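Local coordinates for protein NADH dehydrogenase, putative (Plasmodium falciparum, PDB 5JWC) that oxidises NADH using bound FAD and probably passes the electrons to ubiquinone, as a type 2 NADH dehydrogenase that the quinolone RYL-552 binds, at residues 69-73 / 156-162; 76-81 / 504-509. One frame throughout, in Å; residues are numbered along the deposited sequence.

Contact 1: residues 69-73 / 156-162. With 4W0 (5-fluoro-3-methyl-2-{4-[4-(trifluoromethoxy)benzyl]phenyl}quinolin-4(1H)-one), chain K; 4W0 (5-fluoro-3-methyl-2-{4-[4-(trifluoromethoxy)benzyl]phenyl}quinolin-4(1H)-one), chain L.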
loop_
_atom_site.group_PDB
_atom_site.type_symbol
_atom_site.label_atom_id
_atom_site.label_comp_id
_atom_site.label_asym_id
_atom_site.label_seq_id
_atom_site.Cartn_x
_atom_site.Cartn_y
_atom_site.Cartn_z
ATOM N N LEU A 69 -3.508 -12.656 7.161
ATOM C CA LEU A 69 -4.400 -11.536 6.835
ATOM C C LEU A 69 -4.879 -10.722 8.075
ATOM O O LEU A 69 -4.957 -9.492 8.015
ATOM C CB LEU A 69 -5.600 -12.071 6.062
ATOM C CG LEU A 69 -5.355 -12.248 4.549
ATOM C CD1 LEU A 69 -6.588 -12.776 3.860
ATOM C CD2 LEU A 69 -4.912 -10.947 3.872
ATOM N N PRO A 70 -5.189 -11.395 9.207
ATOM C CA PRO A 70 -5.563 -10.596 10.392
ATOM C C PRO A 70 -4.458 -9.644 10.829
ATOM O O PRO A 70 -4.766 -8.541 11.288
ATOM C CB PRO A 70 -5.816 -11.663 11.462
ATOM C CG PRO A 70 -6.318 -12.853 10.661
ATOM C CD PRO A 70 -5.430 -12.836 9.434
ATOM N N CYS A 71 -3.200 -10.055 10.671
ATOM C CA CYS A 71 -2.059 -9.187 11.015
ATOM C C CYS A 71 -2.003 -7.928 10.168
ATOM O O CYS A 71 -1.493 -6.897 10.590
ATOM C CB CYS A 71 -0.756 -9.947 10.859
ATOM S SG CYS A 71 -0.549 -11.242 12.076
ATOM N N LEU A 72 -2.538 -8.028 8.963
ATOM C CA LEU A 72 -2.581 -6.914 8.038
ATOM C C LEU A 72 -3.628 -5.883 8.450
ATOM O O LEU A 72 -3.412 -4.679 8.271
ATOM C CB LEU A 72 -2.866 -7.442 6.630
ATOM C CG LEU A 72 -2.268 -6.830 5.382
ATOM C CD1 LEU A 72 -0.767 -6.563 5.514
ATOM C CD2 LEU A 72 -2.573 -7.783 4.208
ATOM N N CYS A 73 -4.757 -6.351 8.995
ATOM C CA CYS A 73 -5.808 -5.452 9.485
ATOM C C CYS A 73 -5.314 -4.448 10.524
ATOM O O CYS A 73 -5.790 -3.318 10.573
ATOM C CB CYS A 73 -6.991 -6.240 10.096
ATOM S SG CYS A 73 -7.868 -7.302 8.938
ATOM N N LYS A 156 -11.309 -11.639 3.273
ATOM C CA LYS A 156 -10.934 -12.823 2.514
ATOM C C LYS A 156 -9.635 -12.648 1.741
ATOM O O LYS A 156 -8.977 -13.634 1.413
ATOM C CB LYS A 156 -12.062 -13.239 1.575
ATOM C CG LYS A 156 -12.573 -14.657 1.879
ATOM C CD LYS A 156 -13.151 -15.304 0.643
ATOM C CE LYS A 156 -12.029 -15.553 -0.333
ATOM N NZ LYS A 156 -12.184 -16.761 -1.112
ATOM N N ASP A 157 -9.248 -11.405 1.462
ATOM C CA ASP A 157 -8.045 -11.198 0.653
ATOM C C ASP A 157 -7.313 -9.924 1.079
ATOM O O ASP A 157 -7.763 -9.199 1.968
ATOM C CB ASP A 157 -8.403 -11.143 -0.846
ATOM C CG ASP A 157 -7.322 -11.760 -1.744
ATOM O OD1 ASP A 157 -6.101 -11.637 -1.441
ATOM O OD2 ASP A 157 -7.710 -12.384 -2.763
ATOM N N ILE A 158 -6.167 -9.679 0.459
ATOM C CA ILE A 158 -5.344 -8.534 0.814
ATOM C C ILE A 158 -6.154 -7.234 0.819
ATOM O O ILE A 158 -6.093 -6.463 1.785
ATOM C CB ILE A 158 -4.162 -8.398 -0.161
ATOM C CG1 ILE A 158 -3.300 -9.663 -0.120
ATOM C CG2 ILE A 158 -3.337 -7.164 0.175
ATOM C CD1 ILE A 158 -2.551 -9.852 1.175
ATOM N N ASP A 159 -6.911 -6.989 -0.250
ATOM C CA ASP A 159 -7.660 -5.737 -0.376
ATOM C C ASP A 159 -8.681 -5.567 0.762
ATOM O O ASP A 159 -8.840 -4.470 1.290
ATOM C CB ASP A 159 -8.376 -5.668 -1.732
ATOM C CG ASP A 159 -9.119 -4.344 -1.942
ATOM O OD1 ASP A 159 -10.328 -4.368 -2.284
ATOM O OD2 ASP A 159 -8.497 -3.270 -1.778
ATOM N N ASP A 160 -9.354 -6.659 1.134
ATOM C CA ASP A 160 -10.308 -6.642 2.242
ATOM C C ASP A 160 -9.647 -6.164 3.533
ATOM O O ASP A 160 -10.177 -5.309 4.238
ATOM C CB ASP A 160 -10.891 -8.036 2.503
ATOM C CG ASP A 160 -11.703 -8.578 1.340
ATOM O OD1 ASP A 160 -12.134 -7.793 0.478
ATOM O OD2 ASP A 160 -11.928 -9.804 1.318
ATOM N N ALA A 161 -8.498 -6.740 3.857
ATOM C CA ALA A 161 -7.830 -6.418 5.119
ATOM C C ALA A 161 -7.399 -4.954 5.158
ATOM O O ALA A 161 -7.508 -4.291 6.187
ATOM C CB ALA A 161 -6.639 -7.324 5.330
ATOM N N LEU A 162 -6.918 -4.447 4.027
ATOM C CA LEU A 162 -6.457 -3.064 3.968
ATOM C C LEU A 162 -7.610 -2.043 4.071
ATOM O O LEU A 162 -7.441 -0.962 4.617
ATOM C CB LEU A 162 -5.652 -2.844 2.683
ATOM C CG LEU A 162 -4.432 -3.777 2.651
ATOM C CD1 LEU A 162 -3.703 -3.619 1.377
ATOM C CD2 LEU A 162 -3.468 -3.491 3.785
HETATM C C1 4W0 K . 6.102 1.287 -4.137
HETATM C C2 4W0 K . 4.812 0.755 -3.996
HETATM C C3 4W0 K . 4.644 -0.447 -3.286
HETATM C C4 4W0 K . 5.730 -1.140 -2.705
HETATM C C5 4W0 K . 7.008 -0.597 -2.853
HETATM C C6 4W0 K . 7.200 0.599 -3.557
HETATM O O1 4W0 K . -6.381 -5.442 -5.051
HETATM C C7 4W0 K . 5.527 -2.436 -1.952
HETATM C C8 4W0 K . 4.178 -2.959 -1.812
HETATM C C9 4W0 K . 3.070 -2.211 -2.454
HETATM C C10 4W0 K . 1.629 -2.558 -2.345
HETATM C C11 4W0 K . 1.143 -2.573 -1.040
HETATM C C12 4W0 K . -0.181 -2.858 -0.809
HETATM C C13 4W0 K . -0.991 -3.070 -1.897
HETATM C C14 4W0 K . -0.530 -3.015 -3.208
HETATM C C15 4W0 K . 0.804 -2.745 -3.432
HETATM O O2 4W0 K . 6.459 -3.052 -1.454
HETATM N N 4W0 K . 3.285 -0.981 -3.144
HETATM C C16 4W0 K . -2.418 -3.326 -1.546
HETATM C C17 4W0 K . -3.412 -3.901 -2.507
HETATM C C18 4W0 K . -3.240 -5.157 -3.065
HETATM C C19 4W0 K . -4.221 -5.668 -3.906
HETATM C C20 4W0 K . -5.371 -4.935 -4.182
HETATM C C21 4W0 K . -5.536 -3.681 -3.591
HETATM C C22 4W0 K . -4.563 -3.166 -2.751
HETATM C C23 4W0 K . 3.966 -4.245 -1.038
HETATM F F1 4W0 K . 8.042 -1.228 -2.324
HETATM C C24 4W0 K . -6.137 -5.710 -6.435
HETATM F F2 4W0 K . -5.077 -4.975 -6.809
HETATM F F3 4W0 K . -7.196 -5.357 -7.192
HETATM F F4 4W0 K . -5.984 -7.041 -6.660
HETATM C C1 4W0 L . -0.755 -2.997 6.827
HETATM C C2 4W0 L . -1.038 -1.968 5.919
HETATM C C3 4W0 L . -0.026 -1.030 5.625
HETATM C C4 4W0 L . 1.260 -1.107 6.199
HETATM C C5 4W0 L . 1.525 -2.141 7.100
HETATM C C6 4W0 L . 0.537 -3.083 7.406
HETATM O O1 4W0 L . -4.224 8.802 -0.246
HETATM C C7 4W0 L . 2.328 -0.100 5.860
HETATM C C8 4W0 L . 2.022 0.960 4.917
HETATM C C9 4W0 L . 0.657 1.009 4.343
HETATM C C10 4W0 L . 0.217 1.986 3.309
HETATM C C11 4W0 L . 0.949 1.904 2.128
HETATM C C12 4W0 L . 0.649 2.725 1.071
HETATM C C13 4W0 L . -0.411 3.583 1.198
HETATM C C14 4W0 L . -1.187 3.650 2.350
HETATM C C15 4W0 L . -0.867 2.828 3.422
HETATM O O2 4W0 L . 3.435 -0.145 6.359
HETATM N N 4W0 L . -0.333 0.030 4.667
HETATM C C16 4W0 L . -0.663 4.395 -0.036
HETATM C C17 4W0 L . -1.592 5.565 -0.032
HETATM C C18 4W0 L . -1.353 6.672 0.766
HETATM C C19 4W0 L . -2.225 7.753 0.695
HETATM C C20 4W0 L . -3.317 7.716 -0.168
HETATM C C21 4W0 L . -3.531 6.600 -0.969
HETATM C C22 4W0 L . -2.665 5.523 -0.906
HETATM C C23 4W0 L . 3.110 1.960 4.578
HETATM F F1 4W0 L . 2.727 -2.227 7.655
HETATM C C24 4W0 L . -5.055 9.112 0.869
HETATM F F2 4W0 L . -5.409 7.973 1.479
HETATM F F3 4W0 L . -6.151 9.813 0.494
HETATM F F4 4W0 L . -4.372 9.902 1.715
#
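L72 and L162 touch across the contact and both reach the flat quinolone of the chain L inhibitor. L72 O approaches the quinolone edge at C1, 3.5 Å away and close to the ring plane, while L72 CD1 lies to one side of the plane, outside the rim by C1, and L162 CD2 comes in obliquely at C2. Two atoms of helix 158-174 meet the trifluoromethoxyphenyl ring of the chain K inhibitor: both stand on one side of the ring but outside its rim, I158 CG2 by C18, 3.8 Å off, and D159 CB by C21. L162 CD1 packs tightly at the linking methylene, 3.2 Å from chain K C16.

Between the segments no hydrogen bond forms; the join is apolar, with leucine and isoleucine branches gathered round the A161 methyl. A161 CB points into helix 69-74 and fits among L69 O, L72 CB and C73 SG, the last at 3.8 Å. The axes of the two short helical pieces come within 8.5 Å and are inclined by 31°. L69 splits its branches: CD1 lies 3.5 Å from K156 O, and CD2 turns to I158. I158 CD1 rests against a pair of leucine methyls, 3.7 Å from both L69 CD2 and L72 CD2. CG1 anti to the carbonyl carbon (chi1 -60°), with a further bend at chi2 (-69°), brings CD1 there.

The turn entering helix 158-174 is held by D160 OD2, whose anti lone pair takes K156 N at 2.8 Å. D157 pairs with R60, and K156 NZ bonds to A138 O beside a magnesium ion. Helix 198-218 packs on P70, C71 and C73, V79 of helix 79-82 meets L72, I158 and L162, and strand 62-64 lies against D157 and I158.

Contact 2: residues 76-81 / 504-509. With 4W0 (5-fluoro-3-methyl-2-{4-[4-(trifluoromethoxy)benzyl]phenyl}quinolin-4(1H)-one), chain K; 4W0 (5-fluoro-3-methyl-2-{4-[4-(trifluoromethoxy)benzyl]phenyl}quinolin-4(1H)-one), chain L.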
loop_
_atom_site.group_PDB
_atom_site.type_symbol
_atom_site.label_atom_id
_atom_site.label_comp_id
_atom_site.label_asym_id
_atom_site.label_seq_id
_atom_site.Cartn_x
_atom_site.Cartn_y
_atom_site.Cartn_z
ATOM N N THR A 76 0.238 -5.178 11.978
ATOM C CA THR A 76 1.319 -5.940 12.611
ATOM C C THR A 76 2.326 -6.480 11.575
ATOM O O THR A 76 3.529 -6.547 11.835
ATOM C CB THR A 76 0.754 -7.121 13.454
ATOM O OG1 THR A 76 0.081 -6.610 14.611
ATOM C CG2 THR A 76 1.867 -8.051 13.913
ATOM N N LEU A 77 1.829 -6.884 10.410
ATOM C CA LEU A 77 2.694 -7.316 9.316
ATOM C C LEU A 77 2.295 -6.551 8.057
ATOM O O LEU A 77 1.188 -6.039 7.985
ATOM C CB LEU A 77 2.567 -8.819 9.084
ATOM C CG LEU A 77 2.972 -9.722 10.242
ATOM C CD1 LEU A 77 2.628 -11.171 9.890
ATOM C CD2 LEU A 77 4.451 -9.576 10.524
ATOM N N SER A 78 3.178 -6.494 7.065
ATOM C CA SER A 78 2.900 -5.755 5.836
ATOM C C SER A 78 2.548 -6.672 4.656
ATOM O O SER A 78 2.642 -7.905 4.734
ATOM C CB SER A 78 4.102 -4.889 5.455
ATOM O OG SER A 78 5.235 -5.703 5.191
ATOM N N VAL A 79 2.141 -6.054 3.553
ATOM C CA VAL A 79 1.734 -6.799 2.387
ATOM C C VAL A 79 2.870 -7.655 1.822
ATOM O O VAL A 79 2.614 -8.721 1.272
ATOM C CB VAL A 79 1.174 -5.848 1.311
ATOM C CG1 VAL A 79 0.939 -6.573 -0.018
ATOM C CG2 VAL A 79 -0.135 -5.275 1.802
ATOM N N ASN A 80 4.117 -7.212 1.958
ATOM C CA ASN A 80 5.233 -8.020 1.433
ATOM C C ASN A 80 5.394 -9.376 2.131
ATOM O O ASN A 80 5.961 -10.317 1.551
ATOM C CB ASN A 80 6.551 -7.232 1.507
ATOM C CG ASN A 80 6.573 -6.051 0.532
ATOM O OD1 ASN A 80 6.678 -4.896 0.937
ATOM N ND2 ASN A 80 6.435 -6.347 -0.758
ATOM N N VAL A 81 4.923 -9.477 3.375
ATOM C CA VAL A 81 4.954 -10.751 4.095
ATOM C C VAL A 81 3.862 -11.669 3.585
ATOM O O VAL A 81 4.038 -12.885 3.558
ATOM C CB VAL A 81 4.761 -10.584 5.638
ATOM C CG1 VAL A 81 4.879 -11.941 6.357
ATOM C CG2 VAL A 81 5.771 -9.626 6.201
ATOM N N HIS A 504 10.953 -10.200 5.091
ATOM C CA HIS A 504 9.965 -9.212 5.528
ATOM C C HIS A 504 9.297 -9.571 6.864
ATOM O O HIS A 504 9.042 -8.698 7.702
ATOM C CB HIS A 504 8.906 -9.027 4.450
ATOM C CG HIS A 504 9.372 -8.187 3.305
ATOM N ND1 HIS A 504 9.388 -6.811 3.364
ATOM C CD2 HIS A 504 9.824 -8.522 2.072
ATOM C CE1 HIS A 504 9.836 -6.332 2.210
ATOM N NE2 HIS A 504 10.102 -7.347 1.413
ATOM N N PHE A 505 9.024 -10.857 7.052
ATOM C CA PHE A 505 8.459 -11.352 8.313
ATOM C C PHE A 505 9.324 -10.900 9.502
ATOM O O PHE A 505 8.830 -10.358 10.493
ATOM C CB PHE A 505 8.371 -12.874 8.253
ATOM C CG PHE A 505 7.594 -13.512 9.377
ATOM C CD1 PHE A 505 6.208 -13.463 9.408
ATOM C CD2 PHE A 505 8.248 -14.239 10.352
ATOM C CE1 PHE A 505 5.497 -14.105 10.423
ATOM C CE2 PHE A 505 7.542 -14.882 11.370
ATOM C CZ PHE A 505 6.172 -14.817 11.401
ATOM N N PHE A 506 10.623 -11.120 9.383
ATOM C CA PHE A 506 11.548 -10.754 10.439
ATOM C C PHE A 506 11.624 -9.226 10.605
ATOM O O PHE A 506 11.566 -8.703 11.729
ATOM C CB PHE A 506 12.926 -11.355 10.142
ATOM C CG PHE A 506 13.975 -11.001 11.162
ATOM C CD1 PHE A 506 14.075 -11.709 12.337
ATOM C CD2 PHE A 506 14.854 -9.958 10.946
ATOM C CE1 PHE A 506 15.043 -11.393 13.282
ATOM C CE2 PHE A 506 15.827 -9.636 11.891
ATOM C CZ PHE A 506 15.911 -10.354 13.064
ATOM N N ILE A 507 11.754 -8.511 9.487
ATOM C CA ILE A 507 11.899 -7.051 9.523
ATOM C C ILE A 507 10.664 -6.390 10.133
ATOM O O ILE A 507 10.774 -5.465 10.946
ATOM C CB ILE A 507 12.131 -6.458 8.112
ATOM C CG1 ILE A 507 13.487 -6.898 7.545
ATOM C CG2 ILE A 507 11.995 -4.914 8.121
ATOM C CD1 ILE A 507 14.666 -6.645 8.474
ATOM N N ASP A 508 9.485 -6.875 9.750
ATOM C CA ASP A 508 8.248 -6.316 10.272
ATOM C C ASP A 508 8.153 -6.421 11.791
ATOM O O ASP A 508 7.649 -5.509 12.447
ATOM C CB ASP A 508 7.033 -6.999 9.632
ATOM C CG ASP A 508 6.672 -6.392 8.282
ATOM O OD1 ASP A 508 7.348 -5.418 7.859
ATOM O OD2 ASP A 508 5.702 -6.875 7.653
ATOM N N PHE A 509 8.634 -7.522 12.365
ATOM C CA PHE A 509 8.582 -7.632 13.821
ATOM C C PHE A 509 9.595 -6.697 14.476
ATOM O O PHE A 509 9.285 -6.077 15.490
ATOM C CB PHE A 509 8.768 -9.088 14.261
ATOM C CG PHE A 509 7.495 -9.890 14.172
ATOM C CD1 PHE A 509 6.386 -9.518 14.927
ATOM C CD2 PHE A 509 7.390 -10.989 13.330
ATOM C CE1 PHE A 509 5.202 -10.219 14.846
ATOM C CE2 PHE A 509 6.228 -11.698 13.254
ATOM C CZ PHE A 509 5.121 -11.313 14.015
HETATM C C1 4W0 K . 6.102 1.287 -4.137
HETATM C C2 4W0 K . 4.812 0.755 -3.996
HETATM C C3 4W0 K . 4.644 -0.447 -3.286
HETATM C C4 4W0 K . 5.730 -1.140 -2.705
HETATM C C5 4W0 K . 7.008 -0.597 -2.853
HETATM C C6 4W0 K . 7.200 0.599 -3.557
HETATM O O1 4W0 K . -6.381 -5.442 -5.051
HETATM C C7 4W0 K . 5.527 -2.436 -1.952
HETATM C C8 4W0 K . 4.178 -2.959 -1.812
HETATM C C9 4W0 K . 3.070 -2.211 -2.454
HETATM C C10 4W0 K . 1.629 -2.558 -2.345
HETATM C C11 4W0 K . 1.143 -2.573 -1.040
HETATM C C12 4W0 K . -0.181 -2.858 -0.809
HETATM C C13 4W0 K . -0.991 -3.070 -1.897
HETATM C C14 4W0 K . -0.530 -3.015 -3.208
HETATM C C15 4W0 K . 0.804 -2.745 -3.432
HETATM O O2 4W0 K . 6.459 -3.052 -1.454
HETATM N N 4W0 K . 3.285 -0.981 -3.144
HETATM C C16 4W0 K . -2.418 -3.326 -1.546
HETATM C C17 4W0 K . -3.412 -3.901 -2.507
HETATM C C18 4W0 K . -3.240 -5.157 -3.065
HETATM C C19 4W0 K . -4.221 -5.668 -3.906
HETATM C C20 4W0 K . -5.371 -4.935 -4.182
HETATM C C21 4W0 K . -5.536 -3.681 -3.591
HETATM C C22 4W0 K . -4.563 -3.166 -2.751
HETATM C C23 4W0 K . 3.966 -4.245 -1.038
HETATM F F1 4W0 K . 8.042 -1.228 -2.324
HETATM C C24 4W0 K . -6.137 -5.710 -6.435
HETATM F F2 4W0 K . -5.077 -4.975 -6.809
HETATM F F3 4W0 K . -7.196 -5.357 -7.192
HETATM F F4 4W0 K . -5.984 -7.041 -6.660
HETATM C C1 4W0 L . -0.755 -2.997 6.827
HETATM C C2 4W0 L . -1.038 -1.968 5.919
HETATM C C3 4W0 L . -0.026 -1.030 5.625
HETATM C C4 4W0 L . 1.260 -1.107 6.199
HETATM C C5 4W0 L . 1.525 -2.141 7.100
HETATM C C6 4W0 L . 0.537 -3.083 7.406
HETATM O O1 4W0 L . -4.224 8.802 -0.246
HETATM C C7 4W0 L . 2.328 -0.100 5.860
HETATM C C8 4W0 L . 2.022 0.960 4.917
HETATM C C9 4W0 L . 0.657 1.009 4.343
HETATM C C10 4W0 L . 0.217 1.986 3.309
HETATM C C11 4W0 L . 0.949 1.904 2.128
HETATM C C12 4W0 L . 0.649 2.725 1.071
HETATM C C13 4W0 L . -0.411 3.583 1.198
HETATM C C14 4W0 L . -1.187 3.650 2.350
HETATM C C15 4W0 L . -0.867 2.828 3.422
HETATM O O2 4W0 L . 3.435 -0.145 6.359
HETATM N N 4W0 L . -0.333 0.030 4.667
HETATM C C16 4W0 L . -0.663 4.395 -0.036
HETATM C C17 4W0 L . -1.592 5.565 -0.032
HETATM C C18 4W0 L . -1.353 6.672 0.766
HETATM C C19 4W0 L . -2.225 7.753 0.695
HETATM C C20 4W0 L . -3.317 7.716 -0.168
HETATM C C21 4W0 L . -3.531 6.600 -0.969
HETATM C C22 4W0 L . -2.665 5.523 -0.906
HETATM C C23 4W0 L . 3.110 1.960 4.578
HETATM F F1 4W0 L . 2.727 -2.227 7.655
HETATM C C24 4W0 L . -5.055 9.112 0.869
HETATM F F2 4W0 L . -5.409 7.973 1.479
HETATM F F3 4W0 L . -6.151 9.813 0.494
HETATM F F4 4W0 L . -4.372 9.902 1.715
#
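D508 of the C-terminal helix 499-515 receives S78 of the turn leading into helix 79-82, so the contact joins the pyridine nucleotide-disulphide oxidoreductase fold to the NDH2 C-terminal region. Its tight part converges on one carboxylate oxygen. S78 N donates to D508 OD2 over 2.6 Å, arriving from above the carboxylate plane, 36° out of it. S78 OG donates to the same D508 OD2 at 2.8 Å, on its syn lone pair; chi1 of 62° sets OG between the backbone N and the carbonyl carbon, facing the acid. Two donors grip this oxygen, which should restrict the carboxylate's rotation, while V81 CG2 crowds it from a further direction, 3.1 Å from D508 OD2. The paired donors probably favour the ionised acid.

Packing slackens toward T76 and F509. T76 CG2 stays 4.1 Å from F509 CE1, and L77 CD1 is equally distant from F505 CE1. L77 CD2 makes a CH-pi contact over one face of F509, 4.2 Å from the ring centroid; K489 adds a cation-pi contact to that ring. F509 is only partly buried, and one turn away F506 is exposed and touches a Triton fragment.

A second tight point lies at the other end, facing the second subunit, where H504 NE2 bonds to K511 NZ of that subunit and places this edge at the dimer interface. There N80 CB stands 3.3 Å from the centroid of the H504 ring, only 4° off its normal.

How the contacts relate
Contacts 1 and 2 lie on the same side of the chain's centre, their own centres 13 Å apart. Their segments alternate along the sequence: 69-73, 76-81, 156-162, then 504-509. Helices 69-74 and 79-82 follow each other, so one short region faces helix 158-174 through contact 1 and helix 499-515 through contact 2. The contacts touch directly, with L72 CD1 3.2 Å from L77 O. Both border the inhibitors of chains K and L. Segment 76-81 is the side of contact 2 that meets these two molecules, while 504-509 backs it, with F509 near a further inhibitor molecule.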